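Local coordinates for putative uncharacterized protein (PDB 4EC6) that is a probable plasmid conjugation protein whose C-terminal NTF2-like domain resembles VirB8 proteins of type IV secretion, suggesting a part in DNA transfer, at residues A[129-141]-A[149-161]. Residues are numbered along the deposited sequence; the frame is centred on the assembly and turned at random.
Sequences NRSKMQKITFEVE and VTTQPKLTDFSFN
Lys135 and Thr156 exchange two backbone hydrogen bonds, each 2.9 Å between N and O, as do Thr137 and Lys154. A water bridges the strands here, 2.8 Å from both Thr137 OG1 and Lys154 O. At the exposed end of the ladder Lys132 NZ forms a salt bridge with Asp157, 2.9 Å from OD1, though its hydrogen bonds are weak; long and short charged chains suit this solvent-facing place. Between Thr137 and Val140 the register shifts by two, in the loop before Lys154, where Pro153 has no N-H to give. There Thr151 OG1 stands in for a carbonyl, its chi1 of 55° turning it to the N-H of Glu139, which it accepts at 2.9 Å (165°). The antiparallel hairpin thus formed supplies the outermost strand of this chain's four-stranded sheet in the NTF2-like fold, against helix 54-68. Apolar residues suit the helix-facing side: Ile136 lies alongside Pro153, CD1 to CB 3.7 Å, and the Phe138 ring touches Val149 through CE1 and CG2. Where the chain leaves the other strand, Phe158 and Phe160 receive selenomethionine Met133 in Met-aromatic contacts, its SE in plane at the edge of Phe158 and oblique to Phe160, while its methyl CE reaches Phe160 CE2 at 3.4 Å. Phe160 also packs edge-to-face with Phe60 and Tyr63 of a second subunit.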
# COMPACT_ATOMS: atom_id res chain seq x y z
N ASN A 129 23.46 -1.97 5.09
CA ASN A 129 23.23 -0.72 4.32
C ASN A 129 23.40 -0.95 2.81
O ASN A 129 23.37 0.00 2.02
CB ASN A 129 24.06 0.48 4.82
CG ASN A 129 23.18 1.57 5.43
OD1 ASN A 129 22.94 2.61 4.80
ND2 ASN A 129 22.69 1.34 6.65
N ARG A 130 23.61 -2.22 2.45
CA ARG A 130 23.51 -2.75 1.08
C ARG A 130 22.07 -3.24 0.87
O ARG A 130 21.65 -4.23 1.45
CB ARG A 130 24.48 -3.92 0.84
CG ARG A 130 25.94 -3.64 1.14
CD ARG A 130 26.79 -3.48 -0.11
NE ARG A 130 28.12 -4.06 0.08
CZ ARG A 130 29.19 -3.82 -0.68
NH1 ARG A 130 29.11 -2.99 -1.72
NH2 ARG A 130 30.35 -4.41 -0.41
N SER A 131 21.33 -2.50 0.05
CA SER A 131 19.94 -2.79 -0.22
C SER A 131 19.76 -3.67 -1.46
O SER A 131 20.53 -3.58 -2.40
CB SER A 131 19.21 -1.47 -0.39
OG SER A 131 18.00 -1.68 -1.09
N LYS A 132 18.75 -4.52 -1.48
CA LYS A 132 18.43 -5.27 -2.71
C LYS A 132 16.98 -5.67 -2.73
O LYS A 132 16.32 -5.76 -1.68
CB LYS A 132 19.36 -6.49 -2.90
CG LYS A 132 19.27 -7.56 -1.81
CD LYS A 132 20.29 -8.68 -1.96
CE LYS A 132 20.27 -9.32 -3.35
NZ LYS A 132 20.79 -10.72 -3.35
N MSE A 133 16.49 -5.89 -3.94
CA MSE A 133 15.15 -6.36 -4.19
C MSE A 133 15.03 -7.85 -3.95
O MSE A 133 15.79 -8.64 -4.49
CB MSE A 133 14.88 -6.12 -5.66
CG MSE A 133 13.96 -4.93 -5.79
SE MSE A 133 13.18 -4.85 -7.63
CE MSE A 133 11.34 -5.20 -7.04
N GLN A 134 14.07 -8.26 -3.14
CA GLN A 134 13.78 -9.68 -3.00
C GLN A 134 12.29 -9.96 -3.18
O GLN A 134 11.45 -9.08 -3.04
CB GLN A 134 14.30 -10.24 -1.66
CG GLN A 134 15.83 -10.26 -1.61
CD GLN A 134 16.39 -11.35 -0.71
OE1 GLN A 134 16.54 -11.17 0.51
NE2 GLN A 134 16.77 -12.46 -1.31
N LYS A 135 11.99 -11.19 -3.54
CA LYS A 135 10.64 -11.72 -3.47
C LYS A 135 10.51 -12.76 -2.34
O LYS A 135 11.43 -13.52 -2.06
CB LYS A 135 10.24 -12.32 -4.80
CG LYS A 135 9.03 -13.19 -4.69
CD LYS A 135 8.24 -13.11 -5.96
CE LYS A 135 8.71 -14.10 -6.99
NZ LYS A 135 8.07 -13.70 -8.29
N ILE A 136 9.37 -12.72 -1.66
CA ILE A 136 9.05 -13.67 -0.63
C ILE A 136 7.69 -14.31 -0.95
O ILE A 136 6.74 -13.62 -1.31
CB ILE A 136 9.06 -13.01 0.76
CG1 ILE A 136 9.12 -14.10 1.80
CG2 ILE A 136 7.87 -12.07 0.97
CD1 ILE A 136 9.41 -13.58 3.17
N THR A 137 7.66 -15.64 -0.84
CA THR A 137 6.52 -16.49 -1.13
C THR A 137 6.23 -17.36 0.12
O THR A 137 7.13 -17.84 0.80
CB THR A 137 6.89 -17.39 -2.32
OG1 THR A 137 7.50 -16.57 -3.30
CG2 THR A 137 5.68 -18.04 -2.97
N PHE A 138 4.96 -17.51 0.45
CA PHE A 138 4.54 -18.41 1.50
C PHE A 138 3.04 -18.71 1.32
O PHE A 138 2.33 -17.98 0.65
CB PHE A 138 4.85 -17.85 2.87
CG PHE A 138 4.22 -16.52 3.17
CD1 PHE A 138 2.98 -16.45 3.82
CD2 PHE A 138 4.90 -15.32 2.90
CE1 PHE A 138 2.42 -15.23 4.14
CE2 PHE A 138 4.32 -14.09 3.24
CZ PHE A 138 3.09 -14.03 3.85
N GLU A 139 2.56 -19.79 1.90
CA GLU A 139 1.11 -20.07 1.81
C GLU A 139 0.32 -19.67 3.05
O GLU A 139 0.87 -19.52 4.11
CB GLU A 139 0.87 -21.50 1.39
CG GLU A 139 1.64 -21.75 0.14
CD GLU A 139 1.60 -23.19 -0.29
OE1 GLU A 139 0.67 -23.93 0.17
OE2 GLU A 139 2.52 -23.57 -1.08
N VAL A 140 -0.97 -19.54 2.88
CA VAL A 140 -1.86 -18.93 3.88
C VAL A 140 -3.19 -19.65 3.75
O VAL A 140 -3.56 -20.00 2.66
CB VAL A 140 -2.03 -17.45 3.52
CG1 VAL A 140 -3.28 -16.84 4.13
CG2 VAL A 140 -0.83 -16.70 4.04
N GLU A 141 -3.85 -19.96 4.86
CA GLU A 141 -5.13 -20.66 4.84
C GLU A 141 -6.11 -19.93 5.72
O GLU A 141 -5.72 -19.31 6.72
CB GLU A 141 -4.99 -22.12 5.24
CG GLU A 141 -4.29 -22.97 4.19
CD GLU A 141 -3.93 -24.36 4.72
OE1 GLU A 141 -4.54 -24.82 5.72
OE2 GLU A 141 -3.00 -25.00 4.15
N VAL A 149 -0.46 -18.62 8.29
CA VAL A 149 0.63 -19.02 7.40
C VAL A 149 0.84 -20.54 7.55
O VAL A 149 0.84 -21.05 8.67
CB VAL A 149 1.95 -18.28 7.77
CG1 VAL A 149 3.13 -18.84 7.00
CG2 VAL A 149 1.83 -16.78 7.58
N THR A 150 1.05 -21.26 6.45
CA THR A 150 1.18 -22.69 6.50
C THR A 150 2.44 -23.27 5.85
O THR A 150 2.57 -24.47 5.74
CB THR A 150 -0.04 -23.38 5.84
OG1 THR A 150 -0.16 -22.94 4.47
CG2 THR A 150 -1.31 -23.05 6.55
N THR A 151 3.34 -22.44 5.34
CA THR A 151 4.65 -22.95 4.89
C THR A 151 5.72 -22.00 5.42
O THR A 151 5.41 -20.88 5.83
CB THR A 151 4.78 -22.99 3.38
OG1 THR A 151 4.49 -21.69 2.87
CG2 THR A 151 3.83 -23.98 2.79
N GLN A 152 6.97 -22.42 5.42
CA GLN A 152 8.01 -21.50 5.82
C GLN A 152 8.27 -20.57 4.60
O GLN A 152 8.34 -21.07 3.52
CB GLN A 152 9.26 -22.27 6.20
CG GLN A 152 10.38 -21.28 6.48
CD GLN A 152 11.63 -21.94 6.92
OE1 GLN A 152 11.99 -22.98 6.40
NE2 GLN A 152 12.31 -21.34 7.89
N PRO A 153 8.34 -19.24 4.78
CA PRO A 153 8.48 -18.34 3.62
C PRO A 153 9.76 -18.61 2.83
O PRO A 153 10.79 -18.86 3.43
CB PRO A 153 8.53 -16.96 4.27
CG PRO A 153 7.78 -17.11 5.54
CD PRO A 153 8.15 -18.47 6.03
N LYS A 154 9.68 -18.62 1.49
CA LYS A 154 10.87 -18.64 0.60
C LYS A 154 11.25 -17.23 0.15
O LYS A 154 10.45 -16.45 -0.39
CB LYS A 154 10.70 -19.50 -0.67
CG LYS A 154 10.31 -20.97 -0.48
CD LYS A 154 10.73 -21.45 0.91
CE LYS A 154 10.68 -22.97 1.11
NZ LYS A 154 11.59 -23.28 2.26
N LEU A 155 12.50 -16.91 0.36
CA LEU A 155 13.03 -15.63 -0.00
C LEU A 155 13.93 -15.87 -1.22
O LEU A 155 14.72 -16.76 -1.18
CB LEU A 155 13.84 -15.15 1.18
CG LEU A 155 13.99 -13.71 1.54
CD1 LEU A 155 12.69 -12.94 1.28
CD2 LEU A 155 14.39 -13.74 3.01
N THR A 156 13.79 -15.11 -2.31
CA THR A 156 14.62 -15.33 -3.48
C THR A 156 14.96 -14.01 -4.10
O THR A 156 14.22 -13.05 -3.94
CB THR A 156 13.90 -16.15 -4.56
OG1 THR A 156 12.65 -15.53 -4.87
CG2 THR A 156 13.63 -17.59 -4.10
N ASP A 157 16.07 -13.95 -4.83
CA ASP A 157 16.48 -12.71 -5.52
C ASP A 157 15.50 -12.42 -6.65
O ASP A 157 14.89 -13.31 -7.18
CB ASP A 157 17.88 -12.88 -6.08
CG ASP A 157 18.98 -12.75 -5.02
OD1 ASP A 157 18.69 -12.60 -3.79
OD2 ASP A 157 20.15 -12.81 -5.44
N PHE A 158 15.33 -11.16 -7.00
CA PHE A 158 14.30 -10.79 -7.92
C PHE A 158 14.73 -9.59 -8.74
O PHE A 158 15.45 -8.72 -8.25
CB PHE A 158 12.97 -10.45 -7.18
CG PHE A 158 11.89 -9.91 -8.10
CD1 PHE A 158 10.99 -10.77 -8.75
CD2 PHE A 158 11.82 -8.53 -8.37
CE1 PHE A 158 10.02 -10.27 -9.63
CE2 PHE A 158 10.84 -8.04 -9.24
CZ PHE A 158 9.93 -8.91 -9.87
N SER A 159 14.25 -9.51 -9.97
CA SER A 159 14.25 -8.25 -10.70
C SER A 159 13.18 -8.31 -11.79
O SER A 159 12.64 -9.38 -12.07
CB SER A 159 15.61 -7.94 -11.30
OG SER A 159 15.86 -8.89 -12.32
N PHE A 160 12.86 -7.15 -12.36
CA PHE A 160 11.80 -6.98 -13.37
C PHE A 160 12.21 -7.40 -14.80
O PHE A 160 11.36 -7.55 -15.68
CB PHE A 160 11.34 -5.52 -13.35
CG PHE A 160 10.55 -5.18 -12.12
CD1 PHE A 160 9.31 -5.83 -11.86
CD2 PHE A 160 11.03 -4.26 -11.20
CE1 PHE A 160 8.59 -5.57 -10.73
CE2 PHE A 160 10.29 -3.99 -10.07
CZ PHE A 160 9.07 -4.63 -9.84
N ASN A 161 13.50 -7.60 -14.99
CA ASN A 161 14.10 -7.76 -16.33
C ASN A 161 13.84 -9.10 -17.00
O ASN A 161 14.36 -9.39 -18.09
CB ASN A 161 15.60 -7.49 -16.26
CG ASN A 161 15.90 -6.02 -16.05
OD1 ASN A 161 15.61 -5.18 -16.91
ND2 ASN A 161 16.49 -5.70 -14.89
OXT ASN A 161 13.11 -9.93 -16.46
O HOH W 1 10.21 -15.97 -3.10